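Local coordinates for hypothetical protein yihE (Escherichia coli, PDB 1ZYL) that phosphorylates serine and threonine residues of proteins, itself included, at the expense of ATP and protects the cell from stress, at residues Met132-Arg137 / Glu254-Asp259; His143-Gly148 / Asp220-Pro225; His188-Phe193 / Thr260-Leu265; Leu196-Asp201 / Ala226-Trp231. All coordinates share one frame; numbering follows the deposited sequence.

Interaction 1: residues Met132-Arg137 / Glu254-Asp259; sequences MHQTGR and EFSEFD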
loop_
_atom_site.group_PDB
_atom_site.type_symbol
_atom_site.label_atom_id
_atom_site.label_comp_id
_atom_site.label_asym_id
_atom_site.label_seq_id
_atom_site.Cartn_x
_atom_site.Cartn_y
_atom_site.Cartn_z
ATOM N N MET A 132 -7.857 -13.984 -4.285
ATOM C CA MET A 132 -7.795 -12.589 -4.706
ATOM C C MET A 132 -7.006 -12.497 -5.988
ATOM O O MET A 132 -7.479 -11.944 -6.979
ATOM C CB MET A 132 -7.125 -11.714 -3.648
ATOM C CG MET A 132 -7.416 -10.223 -3.820
ATOM S SD MET A 132 -6.196 -9.141 -3.046
ATOM C CE MET A 132 -6.691 -9.228 -1.362
ATOM N N HIS A 133 -5.796 -13.046 -5.967
ATOM C CA HIS A 133 -4.930 -13.033 -7.144
ATOM C C HIS A 133 -5.525 -13.836 -8.285
ATOM O O HIS A 133 -5.166 -13.626 -9.447
ATOM C CB HIS A 133 -3.546 -13.570 -6.797
ATOM C CG HIS A 133 -2.767 -12.664 -5.901
ATOM N ND1 HIS A 133 -1.423 -12.830 -5.661
ATOM C CD2 HIS A 133 -3.145 -11.577 -5.191
ATOM C CE1 HIS A 133 -1.004 -11.882 -4.842
ATOM N NE2 HIS A 133 -2.030 -11.108 -4.542
ATOM N N GLN A 134 -6.432 -14.754 -7.943
ATOM C CA GLN A 134 -7.111 -15.566 -8.942
ATOM C C GLN A 134 -7.950 -14.600 -9.769
ATOM O O GLN A 134 -7.974 -14.676 -10.999
ATOM C CB GLN A 134 -8.019 -16.585 -8.270
ATOM C CG GLN A 134 -8.635 -17.589 -9.227
ATOM C CD GLN A 134 -9.603 -18.534 -8.539
ATOM O OE1 GLN A 134 -9.978 -19.559 -9.097
ATOM N NE2 GLN A 134 -10.017 -18.187 -7.329
ATOM N N THR A 135 -8.632 -13.688 -9.074
ATOM C CA THR A 135 -9.459 -12.666 -9.717
ATOM C C THR A 135 -8.513 -11.686 -10.377
ATOM O O THR A 135 -8.546 -11.470 -11.586
ATOM C CB THR A 135 -10.282 -11.860 -8.693
ATOM O OG1 THR A 135 -11.129 -12.743 -7.945
ATOM C CG2 THR A 135 -11.133 -10.828 -9.393
ATOM N N GLY A 136 -7.659 -11.102 -9.549
ATOM C CA GLY A 136 -6.699 -10.130 -10.024
ATOM C C GLY A 136 -5.969 -10.511 -11.291
ATOM O O GLY A 136 -5.489 -9.635 -12.005
ATOM N N ARG A 137 -5.864 -11.799 -11.593
ATOM C CA ARG A 137 -5.154 -12.163 -12.812
ATOM C C ARG A 137 -6.018 -12.118 -14.069
ATOM O O ARG A 137 -5.488 -12.134 -15.179
ATOM C CB ARG A 137 -4.482 -13.538 -12.678
ATOM C CG ARG A 137 -5.370 -14.688 -12.229
ATOM C CD ARG A 137 -4.612 -16.001 -12.385
ATOM N NE ARG A 137 -3.201 -15.845 -12.041
ATOM C CZ ARG A 137 -2.715 -15.812 -10.801
ATOM N NH1 ARG A 137 -3.518 -15.937 -9.749
ATOM N NH2 ARG A 137 -1.417 -15.619 -10.615
ATOM N N GLU A 254 -4.209 -23.037 -3.065
ATOM C CA GLU A 254 -5.507 -23.664 -3.241
ATOM C C GLU A 254 -6.262 -23.003 -4.392
ATOM O O GLU A 254 -7.025 -23.665 -5.090
ATOM C CB GLU A 254 -6.338 -23.576 -1.959
ATOM C CG GLU A 254 -7.792 -24.027 -2.150
ATOM C CD GLU A 254 -8.644 -23.899 -0.890
ATOM O OE1 GLU A 254 -9.876 -24.077 -0.988
ATOM O OE2 GLU A 254 -8.092 -23.629 0.197
ATOM N N PHE A 255 -6.036 -21.706 -4.605
ATOM C CA PHE A 255 -6.724 -20.969 -5.671
ATOM C C PHE A 255 -5.818 -20.348 -6.734
ATOM O O PHE A 255 -6.276 -19.993 -7.816
ATOM C CB PHE A 255 -7.588 -19.871 -5.060
ATOM C CG PHE A 255 -8.618 -20.385 -4.112
ATOM C CD1 PHE A 255 -9.759 -21.015 -4.584
ATOM C CD2 PHE A 255 -8.426 -20.287 -2.738
ATOM C CE1 PHE A 255 -10.695 -21.544 -3.698
ATOM C CE2 PHE A 255 -9.359 -20.815 -1.844
ATOM C CZ PHE A 255 -10.492 -21.444 -2.324
ATOM N N SER A 256 -4.541 -20.191 -6.413
ATOM C CA SER A 256 -3.581 -19.617 -7.347
ATOM C C SER A 256 -2.230 -20.258 -7.120
ATOM O O SER A 256 -1.747 -20.331 -5.988
ATOM C CB SER A 256 -3.463 -18.107 -7.152
ATOM O OG SER A 256 -4.580 -17.437 -7.695
ATOM N N GLU A 257 -1.621 -20.744 -8.190
ATOM C CA GLU A 257 -0.324 -21.355 -8.048
ATOM C C GLU A 257 0.645 -20.214 -7.777
ATOM O O GLU A 257 0.481 -19.108 -8.298
ATOM C CB GLU A 257 0.067 -22.100 -9.321
ATOM C CG GLU A 257 1.332 -22.931 -9.149
ATOM C CD GLU A 257 1.824 -23.555 -10.443
ATOM O OE1 GLU A 257 2.909 -24.179 -10.423
ATOM O OE2 GLU A 257 1.128 -23.422 -11.475
ATOM N N PHE A 258 1.635 -20.474 -6.931
ATOM C CA PHE A 258 2.636 -19.468 -6.596
ATOM C C PHE A 258 3.952 -19.852 -7.250
ATOM O O PHE A 258 4.338 -21.014 -7.256
ATOM C CB PHE A 258 2.828 -19.375 -5.078
ATOM C CG PHE A 258 3.820 -18.327 -4.658
ATOM C CD1 PHE A 258 4.942 -18.670 -3.912
ATOM C CD2 PHE A 258 3.641 -16.992 -5.019
ATOM C CE1 PHE A 258 5.874 -17.700 -3.536
ATOM C CE2 PHE A 258 4.568 -16.017 -4.646
ATOM C CZ PHE A 258 5.684 -16.373 -3.906
ATOM N N ASP A 259 4.637 -18.873 -7.811
ATOM C CA ASP A 259 5.909 -19.132 -8.446
ATOM C C ASP A 259 7.009 -18.894 -7.416
ATOM O O ASP A 259 7.372 -17.755 -7.132
ATOM C CB ASP A 259 6.093 -18.201 -9.630
ATOM C CG ASP A 259 6.554 -18.929 -10.851
ATOM O OD1 ASP A 259 5.717 -19.645 -11.447
ATOM O OD2 ASP A 259 7.753 -18.798 -11.204
#

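Interaction 2: residues His143-Gly148 / Asp220-Pro225; sequences HRPTIG and DARNGP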
loop_
_atom_site.group_PDB
_atom_site.type_symbol
_atom_site.label_atom_id
_atom_site.label_comp_id
_atom_site.label_asym_id
_atom_site.label_seq_id
_atom_site.Cartn_x
_atom_site.Cartn_y
_atom_site.Cartn_z
ATOM N N HIS A 143 -4.658 2.128 -16.255
ATOM C CA HIS A 143 -4.321 3.462 -15.769
ATOM C C HIS A 143 -3.512 3.462 -14.474
ATOM O O HIS A 143 -2.619 4.295 -14.296
ATOM C CB HIS A 143 -5.594 4.284 -15.599
ATOM C CG HIS A 143 -6.297 4.543 -16.888
ATOM N ND1 HIS A 143 -5.681 5.161 -17.954
ATOM C CD2 HIS A 143 -7.545 4.229 -17.306
ATOM C CE1 HIS A 143 -6.518 5.216 -18.974
ATOM N NE2 HIS A 143 -7.656 4.657 -18.608
ATOM N N ARG A 144 -3.823 2.539 -13.572
ATOM C CA ARG A 144 -3.091 2.443 -12.326
ATOM C C ARG A 144 -1.670 2.008 -12.638
ATOM O O ARG A 144 -1.419 1.332 -13.638
ATOM C CB ARG A 144 -3.724 1.412 -11.415
ATOM C CG ARG A 144 -5.161 1.682 -11.098
ATOM C CD ARG A 144 -5.462 1.194 -9.720
ATOM N NE ARG A 144 -6.183 2.219 -8.990
ATOM C CZ ARG A 144 -5.879 2.604 -7.762
ATOM N NH1 ARG A 144 -6.598 3.552 -7.173
ATOM N NH2 ARG A 144 -4.860 2.042 -7.126
ATOM N N PRO A 145 -0.716 2.384 -11.781
ATOM C CA PRO A 145 0.683 2.012 -12.000
ATOM C C PRO A 145 0.909 0.513 -11.985
ATOM O O PRO A 145 0.130 -0.253 -11.409
ATOM C CB PRO A 145 1.415 2.677 -10.834
ATOM C CG PRO A 145 0.556 3.821 -10.487
ATOM C CD PRO A 145 -0.848 3.263 -10.609
ATOM N N THR A 146 1.978 0.086 -12.631
ATOM C CA THR A 146 2.320 -1.320 -12.606
ATOM C C THR A 146 3.734 -1.305 -12.026
ATOM O O THR A 146 4.677 -0.874 -12.689
ATOM C CB THR A 146 2.252 -1.945 -14.011
ATOM O OG1 THR A 146 3.282 -2.923 -14.156
ATOM C CG2 THR A 146 2.385 -0.885 -15.068
ATOM N N ILE A 147 3.842 -1.728 -10.762
ATOM C CA ILE A 147 5.093 -1.753 -10.015
ATOM C C ILE A 147 6.316 -1.944 -10.905
ATOM O O ILE A 147 6.367 -2.837 -11.755
ATOM C CB ILE A 147 5.049 -2.848 -8.904
ATOM C CG1 ILE A 147 4.092 -2.414 -7.795
ATOM C CG2 ILE A 147 6.435 -3.095 -8.309
ATOM C CD1 ILE A 147 4.037 -3.374 -6.615
ATOM N N GLY A 148 7.300 -1.081 -10.705
ATOM C CA GLY A 148 8.510 -1.140 -11.485
ATOM C C GLY A 148 9.470 -0.115 -10.931
ATOM O O GLY A 148 9.110 0.671 -10.052
ATOM N N ASP A 220 -3.963 1.526 -2.961
ATOM C CA ASP A 220 -2.643 1.274 -3.538
ATOM C C ASP A 220 -2.589 0.159 -4.563
ATOM O O ASP A 220 -1.560 -0.050 -5.194
ATOM C CB ASP A 220 -1.620 1.022 -2.429
ATOM C CG ASP A 220 -0.984 2.318 -1.914
ATOM O OD1 ASP A 220 -0.702 2.415 -0.694
ATOM O OD2 ASP A 220 -0.754 3.235 -2.734
ATOM N N ALA A 221 -3.700 -0.541 -4.745
ATOM C CA ALA A 221 -3.765 -1.619 -5.725
ATOM C C ALA A 221 -2.950 -1.197 -6.940
ATOM O O ALA A 221 -3.171 -0.133 -7.509
ATOM C CB ALA A 221 -5.222 -1.887 -6.124
ATOM N N ARG A 222 -2.003 -2.039 -7.328
ATOM C CA ARG A 222 -1.133 -1.747 -8.453
ATOM C C ARG A 222 -0.919 -3.040 -9.223
ATOM O O ARG A 222 -1.354 -4.093 -8.777
ATOM C CB ARG A 222 0.197 -1.231 -7.904
ATOM C CG ARG A 222 0.787 -0.044 -8.640
ATOM C CD ARG A 222 1.816 0.698 -7.784
ATOM N NE ARG A 222 1.207 1.273 -6.594
ATOM C CZ ARG A 222 1.533 2.462 -6.103
ATOM N NH1 ARG A 222 0.938 2.924 -5.011
ATOM N NH2 ARG A 222 2.451 3.197 -6.707
ATOM N N ASN A 223 -0.289 -2.971 -10.390
ATOM C CA ASN A 223 -0.001 -4.207 -11.117
ATOM C C ASN A 223 1.411 -4.609 -10.679
ATOM O O ASN A 223 2.345 -3.803 -10.736
ATOM C CB ASN A 223 -0.013 -4.007 -12.641
ATOM C CG ASN A 223 -1.403 -3.693 -13.198
ATOM O OD1 ASN A 223 -2.408 -4.265 -12.769
ATOM N ND2 ASN A 223 -1.455 -2.792 -14.182
ATOM N N GLY A 224 1.574 -5.844 -10.227
ATOM C CA GLY A 224 2.889 -6.287 -9.803
ATOM C C GLY A 224 2.974 -7.788 -9.623
ATOM O O GLY A 224 2.083 -8.521 -10.052
ATOM N N PRO A 225 4.044 -8.279 -8.990
ATOM C CA PRO A 225 4.234 -9.713 -8.756
ATOM C C PRO A 225 3.501 -10.164 -7.500
ATOM O O PRO A 225 3.542 -9.489 -6.463
ATOM C CB PRO A 225 5.741 -9.833 -8.622
ATOM C CG PRO A 225 6.081 -8.589 -7.906
ATOM C CD PRO A 225 5.243 -7.524 -8.593
#

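Interaction 3: residues His188-Phe193 / Thr260-Leu265; sequences HWREDF and TAEIGL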
loop_
_atom_site.group_PDB
_atom_site.type_symbol
_atom_site.label_atom_id
_atom_site.label_comp_id
_atom_site.label_asym_id
_atom_site.label_seq_id
_atom_site.Cartn_x
_atom_site.Cartn_y
_atom_site.Cartn_z
ATOM N N HIS A 188 18.977 -6.902 -9.791
ATOM C CA HIS A 188 18.251 -8.112 -9.420
ATOM C C HIS A 188 16.799 -8.057 -9.869
ATOM O O HIS A 188 16.050 -9.003 -9.646
ATOM C CB HIS A 188 18.297 -8.318 -7.904
ATOM C CG HIS A 188 19.682 -8.466 -7.354
ATOM N ND1 HIS A 188 20.416 -9.624 -7.488
ATOM C CD2 HIS A 188 20.471 -7.597 -6.680
ATOM C CE1 HIS A 188 21.598 -9.461 -6.920
ATOM N NE2 HIS A 188 21.657 -8.240 -6.421
ATOM N N TRP A 189 16.390 -6.955 -10.498
ATOM C CA TRP A 189 15.005 -6.831 -10.949
ATOM C C TRP A 189 14.847 -7.644 -12.208
ATOM O O TRP A 189 15.831 -7.953 -12.867
ATOM C CB TRP A 189 14.650 -5.373 -11.231
ATOM C CG TRP A 189 13.165 -5.122 -11.373
ATOM C CD1 TRP A 189 12.539 -4.503 -12.415
ATOM C CD2 TRP A 189 12.130 -5.464 -10.433
ATOM N NE1 TRP A 189 11.182 -4.433 -12.188
ATOM C CE2 TRP A 189 10.901 -5.016 -10.981
ATOM C CE3 TRP A 189 12.120 -6.103 -9.183
ATOM C CZ2 TRP A 189 9.674 -5.189 -10.324
ATOM C CZ3 TRP A 189 10.897 -6.274 -8.529
ATOM C CH2 TRP A 189 9.691 -5.816 -9.106
ATOM N N ARG A 190 13.617 -8.003 -12.548
ATOM C CA ARG A 190 13.395 -8.798 -13.753
ATOM C C ARG A 190 11.957 -8.701 -14.234
ATOM O O ARG A 190 11.035 -8.600 -13.427
ATOM C CB ARG A 190 13.763 -10.270 -13.491
ATOM C CG ARG A 190 12.942 -10.960 -12.395
ATOM C CD ARG A 190 13.567 -12.298 -11.995
ATOM N NE ARG A 190 12.816 -13.007 -10.956
ATOM C CZ ARG A 190 11.609 -13.546 -11.124
ATOM N NH1 ARG A 190 11.010 -14.171 -10.115
ATOM N NH2 ARG A 190 10.999 -13.467 -12.299
ATOM N N GLU A 191 11.774 -8.705 -15.552
ATOM C CA GLU A 191 10.436 -8.643 -16.138
ATOM C C GLU A 191 10.087 -10.077 -16.492
ATOM O O GLU A 191 9.261 -10.356 -17.363
ATOM C CB GLU A 191 10.442 -7.776 -17.399
ATOM C CG GLU A 191 9.651 -6.478 -17.281
ATOM C CD GLU A 191 10.189 -5.542 -16.215
ATOM O OE1 GLU A 191 10.149 -5.911 -15.022
ATOM O OE2 GLU A 191 10.652 -4.437 -16.571
ATOM N N ASP A 192 10.745 -10.981 -15.781
ATOM C CA ASP A 192 10.598 -12.411 -15.959
ATOM C C ASP A 192 9.544 -13.024 -15.016
ATOM O O ASP A 192 9.642 -14.190 -14.628
ATOM C CB ASP A 192 11.971 -13.045 -15.727
ATOM C CG ASP A 192 12.005 -14.502 -16.078
ATOM O OD1 ASP A 192 11.494 -14.867 -17.164
ATOM O OD2 ASP A 192 12.554 -15.284 -15.273
ATOM N N PHE A 193 8.536 -12.246 -14.642
ATOM C CA PHE A 193 7.513 -12.766 -13.752
ATOM C C PHE A 193 6.118 -12.434 -14.234
ATOM O O PHE A 193 5.945 -11.686 -15.192
ATOM C CB PHE A 193 7.700 -12.228 -12.332
ATOM C CG PHE A 193 7.522 -10.734 -12.207
ATOM C CD1 PHE A 193 8.622 -9.883 -12.222
ATOM C CD2 PHE A 193 6.252 -10.180 -12.034
ATOM C CE1 PHE A 193 8.462 -8.503 -12.062
ATOM C CE2 PHE A 193 6.083 -8.801 -11.874
ATOM C CZ PHE A 193 7.192 -7.964 -11.887
ATOM N N THR A 260 7.533 -19.978 -6.861
ATOM C CA THR A 260 8.567 -19.903 -5.850
ATOM C C THR A 260 9.691 -18.919 -6.199
ATOM O O THR A 260 10.221 -18.233 -5.321
ATOM C CB THR A 260 9.166 -21.296 -5.604
ATOM O OG1 THR A 260 8.121 -22.272 -5.655
ATOM C CG2 THR A 260 9.814 -21.366 -4.235
ATOM N N ALA A 261 10.046 -18.821 -7.475
ATOM C CA ALA A 261 11.129 -17.922 -7.861
ATOM C C ALA A 261 10.897 -16.456 -7.501
ATOM O O ALA A 261 11.852 -15.697 -7.373
ATOM C CB ALA A 261 11.416 -18.049 -9.339
ATOM N N GLU A 262 9.639 -16.055 -7.340
ATOM C CA GLU A 262 9.332 -14.668 -6.995
ATOM C C GLU A 262 9.851 -14.306 -5.615
ATOM O O GLU A 262 9.888 -13.130 -5.256
ATOM C CB GLU A 262 7.827 -14.400 -7.031
ATOM C CG GLU A 262 7.178 -14.568 -8.387
ATOM C CD GLU A 262 5.715 -14.163 -8.378
ATOM O OE1 GLU A 262 4.954 -14.717 -9.192
ATOM O OE2 GLU A 262 5.328 -13.291 -7.568
ATOM N N ILE A 263 10.249 -15.312 -4.843
ATOM C CA ILE A 263 10.765 -15.072 -3.502
ATOM C C ILE A 263 12.087 -14.306 -3.579
ATOM O O ILE A 263 12.531 -13.691 -2.604
ATOM C CB ILE A 263 10.976 -16.400 -2.769
ATOM C CG1 ILE A 263 9.655 -17.164 -2.723
ATOM C CG2 ILE A 263 11.484 -16.160 -1.360
ATOM C CD1 ILE A 263 8.601 -16.457 -1.960
ATOM N N GLY A 264 12.700 -14.335 -4.755
ATOM C CA GLY A 264 13.958 -13.643 -4.951
ATOM C C GLY A 264 13.756 -12.158 -5.166
ATOM O O GLY A 264 14.695 -11.360 -5.049
ATOM N N LEU A 265 12.522 -11.780 -5.470
ATOM C CA LEU A 265 12.187 -10.384 -5.698
ATOM C C LEU A 265 11.886 -9.630 -4.394
ATOM O O LEU A 265 11.640 -8.420 -4.432
ATOM C CB LEU A 265 10.949 -10.294 -6.589
ATOM C CG LEU A 265 10.859 -11.100 -7.884
ATOM C CD1 LEU A 265 9.446 -10.999 -8.451
ATOM C CD2 LEU A 265 11.860 -10.574 -8.888
#

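Interaction 4: residues Leu196-Asp201 / Ala226-Trp231; sequences LRLHGD and AVQDLW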
loop_
_atom_site.group_PDB
_atom_site.type_symbol
_atom_site.label_atom_id
_atom_site.label_comp_id
_atom_site.label_asym_id
_atom_site.label_seq_id
_atom_site.Cartn_x
_atom_site.Cartn_y
_atom_site.Cartn_z
ATOM N N LEU A 196 -0.179 -9.072 -12.176
ATOM C CA LEU A 196 -1.617 -9.121 -11.954
ATOM C C LEU A 196 -2.030 -8.000 -11.019
ATOM O O LEU A 196 -1.186 -7.343 -10.422
ATOM C CB LEU A 196 -2.021 -10.458 -11.334
ATOM C CG LEU A 196 -1.348 -10.685 -9.980
ATOM C CD1 LEU A 196 -2.107 -11.720 -9.147
ATOM C CD2 LEU A 196 0.091 -11.094 -10.229
ATOM N N ARG A 197 -3.336 -7.791 -10.900
ATOM C CA ARG A 197 -3.879 -6.766 -10.027
ATOM C C ARG A 197 -3.615 -7.216 -8.602
ATOM O O ARG A 197 -4.061 -8.292 -8.211
ATOM C CB ARG A 197 -5.386 -6.615 -10.255
ATOM C CG ARG A 197 -5.748 -5.687 -11.393
ATOM C CD ARG A 197 -6.779 -6.302 -12.330
ATOM N NE ARG A 197 -8.133 -6.392 -11.801
ATOM C CZ ARG A 197 -9.046 -7.235 -12.273
ATOM N NH1 ARG A 197 -10.265 -7.282 -11.764
ATOM N NH2 ARG A 197 -8.727 -8.056 -13.257
ATOM N N LEU A 198 -2.898 -6.389 -7.836
ATOM C CA LEU A 198 -2.543 -6.695 -6.450
ATOM C C LEU A 198 -3.234 -5.789 -5.460
ATOM O O LEU A 198 -3.765 -4.742 -5.824
ATOM C CB LEU A 198 -1.051 -6.511 -6.237
ATOM C CG LEU A 198 -0.117 -7.293 -7.140
ATOM C CD1 LEU A 198 1.285 -6.711 -7.041
ATOM C CD2 LEU A 198 -0.168 -8.770 -6.745
ATOM N N HIS A 199 -3.215 -6.196 -4.195
ATOM C CA HIS A 199 -3.784 -5.373 -3.142
ATOM C C HIS A 199 -2.819 -4.199 -3.045
ATOM O O HIS A 199 -3.194 -3.111 -2.629
ATOM C CB HIS A 199 -3.810 -6.111 -1.808
ATOM C CG HIS A 199 -4.185 -5.235 -0.655
ATOM N ND1 HIS A 199 -5.491 -4.921 -0.353
ATOM C CD2 HIS A 199 -3.419 -4.548 0.225
ATOM C CE1 HIS A 199 -5.514 -4.076 0.663
ATOM N NE2 HIS A 199 -4.269 -3.833 1.031
ATOM N N GLY A 200 -1.566 -4.454 -3.414
ATOM C CA GLY A 200 -0.543 -3.423 -3.427
ATOM C C GLY A 200 0.075 -2.967 -2.126
ATOM O O GLY A 200 1.198 -2.477 -2.133
ATOM N N ASP A 201 -0.649 -3.107 -1.020
ATOM C CA ASP A 201 -0.162 -2.694 0.295
ATOM C C ASP A 201 -0.665 -3.732 1.284
ATOM O O ASP A 201 -1.355 -3.403 2.241
ATOM C CB ASP A 201 -0.736 -1.315 0.650
ATOM C CG ASP A 201 -0.133 -0.726 1.920
ATOM O OD1 ASP A 201 -0.607 0.335 2.377
ATOM O OD2 ASP A 201 0.819 -1.319 2.461
ATOM N N ALA A 226 2.841 -11.314 -7.599
ATOM C CA ALA A 226 2.083 -11.874 -6.489
ATOM C C ALA A 226 2.809 -11.719 -5.157
ATOM O O ALA A 226 2.186 -11.366 -4.154
ATOM C CB ALA A 226 1.770 -13.334 -6.760
ATOM N N VAL A 227 4.118 -11.967 -5.142
ATOM C CA VAL A 227 4.896 -11.835 -3.909
ATOM C C VAL A 227 4.661 -10.539 -3.147
ATOM O O VAL A 227 4.763 -10.523 -1.916
ATOM C CB VAL A 227 6.406 -11.923 -4.149
ATOM C CG1 VAL A 227 6.900 -13.285 -3.762
ATOM C CG2 VAL A 227 6.728 -11.626 -5.588
ATOM N N GLN A 228 4.357 -9.465 -3.876
ATOM C CA GLN A 228 4.127 -8.154 -3.269
ATOM C C GLN A 228 3.139 -8.204 -2.117
ATOM O O GLN A 228 3.329 -7.526 -1.113
ATOM C CB GLN A 228 3.601 -7.167 -4.306
ATOM C CG GLN A 228 4.389 -5.880 -4.400
ATOM C CD GLN A 228 4.596 -5.206 -3.062
ATOM O OE1 GLN A 228 3.690 -4.576 -2.513
ATOM N NE2 GLN A 228 5.803 -5.335 -2.527
ATOM N N ASP A 229 2.083 -8.999 -2.270
ATOM C CA ASP A 229 1.050 -9.118 -1.246
ATOM C C ASP A 229 1.367 -10.222 -0.245
ATOM O O ASP A 229 0.532 -10.556 0.600
ATOM C CB ASP A 229 -0.310 -9.406 -1.895
ATOM C CG ASP A 229 -0.827 -8.244 -2.722
ATOM O OD1 ASP A 229 -1.701 -8.476 -3.583
ATOM O OD2 ASP A 229 -0.372 -7.098 -2.508
ATOM N N LEU A 230 2.569 -10.790 -0.334
ATOM C CA LEU A 230 2.952 -11.855 0.579
ATOM C C LEU A 230 4.172 -11.580 1.444
ATOM O O LEU A 230 4.195 -11.944 2.619
ATOM C CB LEU A 230 3.185 -13.150 -0.191
ATOM C CG LEU A 230 1.991 -13.811 -0.880
ATOM C CD1 LEU A 230 2.457 -15.135 -1.479
ATOM C CD2 LEU A 230 0.859 -14.045 0.111
ATOM N N TRP A 231 5.190 -10.931 0.895
ATOM C CA TRP A 231 6.377 -10.727 1.707
ATOM C C TRP A 231 6.191 -9.905 2.977
ATOM O O TRP A 231 6.790 -10.225 4.000
ATOM C CB TRP A 231 7.540 -10.160 0.874
ATOM C CG TRP A 231 7.445 -8.712 0.528
ATOM C CD1 TRP A 231 6.851 -8.168 -0.574
ATOM C CD2 TRP A 231 7.965 -7.615 1.289
ATOM N NE1 TRP A 231 6.972 -6.799 -0.548
ATOM C CE2 TRP A 231 7.651 -6.434 0.585
ATOM C CE3 TRP A 231 8.664 -7.517 2.501
ATOM C CZ2 TRP A 231 8.015 -5.163 1.051
ATOM C CZ3 TRP A 231 9.026 -6.258 2.967
ATOM C CH2 TRP A 231 8.699 -5.097 2.240
#

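Interaction 1: residues Met132-Arg137 / Glu254-Asp259
In the helical lobe of this protein-kinase-like fold, of the phosphotransferase (APH) family, the C-terminal part of helix 119-136 meets the loop that leaves helix 238-252. Gln134 has CG anti to its backbone N (chi1 -173°) and stays extended, so its chain passes over the carbonyl oxygen of Phe255. Gln134 CG lies 3.7 Å from Phe255 O, and the amide crosses the benzyl group obliquely, its plane 36° from that of the ring, with Gln134 NE2 3.7 Å from Phe255 CB. An alanine here would lose the CG-to-amide part of the chain beside Phe255 and would probably leave the Phe255 ring less firmly held, although Arg131 meets it in a cation-pi contact. Next along the loop, Ser256 turns its hydroxyl into the helix and hydrogen-bonds to Gly130 O. His133 brings little more than its CB to Ser256, since its ring leads inward to Tyr252 and Asp229. Arg137 NH1 approaches Ser256 OG to 2.8 Å near the guanidinium plane, at an angle too poor for a hydrogen bond.

Interaction 2: residues His143-Gly148 / Asp220-Pro225
With CG anti to the carbonyl carbon (chi1 -58°) and bends at chi2 and chi3, the Arg144 chain swings its guanidinium edge onto the backbone of 220-225. Arg144 NH2 donates to a lone pair of Ala221 O over 2.8 Å at 151°, the oxygen lying in the guanidinium plane; NH2 also bonds Asp219 O, while NH1 reaches Glu70. Thr146 and Asn223 form a single backbone bridge of the parallel pattern: Asn223 N donates to Pro145 O (2.9 Å), and Ile147 N makes a weak bond to Asn223 O. Thr146 CB rests 3.4 Å from Asn223 CB. Pro145 CB packs obliquely on Arg222 CG at 3.6 Å, whereas Ile147 CG1 crosses the Arg222 chain at about a right angle. Arg222 NH1 forms a salt bridge to Asp220 OD2 (2.9 Å), and Glu151 and Arg61 extend this charge network. The bridge thereby joins strand 223-224, paired antiparallel with 196-197, to the loop that ends at Gly148, the N-cap position of helix 149-161, whose Tyr152 packs on Ile147 and Arg222.

Interaction 3: residues His188-Phe193 / Thr260-Leu265
Trp189 comes first, just beyond helix 171-188, its indole lying obliquely to Leu265 with CZ3 4.4 Å from Leu265 CD2. The same indole reaches Leu269 and Met272 of helix 266-283. Arg190 follows with CG lying between the backbone N and the carbonyl carbon (chi1 61°) and a chain extended to NE, and it crosses Leu265 at about a right angle. Leu265 CD2 sits over one face of the guanidinium, 3.3 Å from Arg190 NE, while the edge turns to the backbone: Arg190 NH1 gives Ala261 O a weak hydrogen bond of 3.2 Å. That carbonyl belongs to the 3-10 segment 260-264, the turn that leads the chain into helix 266-283, and it also accepts from Gly264 N. Asp192 OD2, 3.8 Å from Arg190 NH2 and well out of the guanidinium plane, offers a long, purely electrostatic pairing. Phe193 closes the segment by bringing CD1 to 4.0 Å from Leu265 CD1, and its CE1 lies over one face of the Trp189 indole, toward the rim.

Interaction 4: residues Leu196-Asp201 / Ala226-Trp231
This is a buried carboxylate-to-backbone contact between the catalytic loop and the short, weakly bonded helix around 228-231, in the centre of the helical lobe. His199, Gly200 and Asp201 form the His-Gly-Asp sequence that in this family stands for the His-Arg-Asp motif of eukaryotic protein kinases, and Asp201, which forms a salt bridge with Arg273, is the probable proton acceptor. Asp229 puts CG anti to its carbonyl carbon (chi1 -67°), which points both oxygens at successive amides. His199 N donates almost straight to the syn lone pair of Asp229 OD1 at 2.8 Å and 167°, and Gly200 N makes a weaker bond to Asp229 OD2 at 3.0 Å. Gly200 has a positive phi (76°), which favours glycine in this turn. Van der Waals contacts line the approach: Leu198 CD1 meets Gln228 CB at 3.6 Å, the two chains crossing at about a right angle, Leu198 CD2 lies 3.8 Å from Ala226 CA, and Leu196 CD2 reaches Ala226 N. An alanine in place of Asp229 would remove both acceptors and would probably loosen the turn before Asp201. His133 NE2 adds a further bond to Asp229 OD1. With three donors on its two oxygens, the carboxylate is likely to stay ionised, and it would act as a second-shell anchor for the loop, consistent with the helix-F aspartate that holds the same loop in eukaryotic protein kinases.

How the interactions relate
From the N terminus, helix 119-136 opens the loop that interaction 1 closes at 254-259. Interaction 2, from 143-148 to 220-225, is nested within it, and so is interaction 4, from 196-201 to 226-231; these two cross each other. Interaction 3, from 188-193 to 260-265, encloses interaction 4 and crosses interactions 1 and 2. Strands 196-197 and 223-224 pair directly, joining interactions 2 and 4, and Gly136 O meets Arg197 N to tie interaction 1 to the same place. Pro225 packs on Phe193 and Leu265, Glu262 reaches Val227 N, and Phe258 packs on Ile263, so the loop before helix 266-283 is joined to the segment 225-227, next to the catalytic loop.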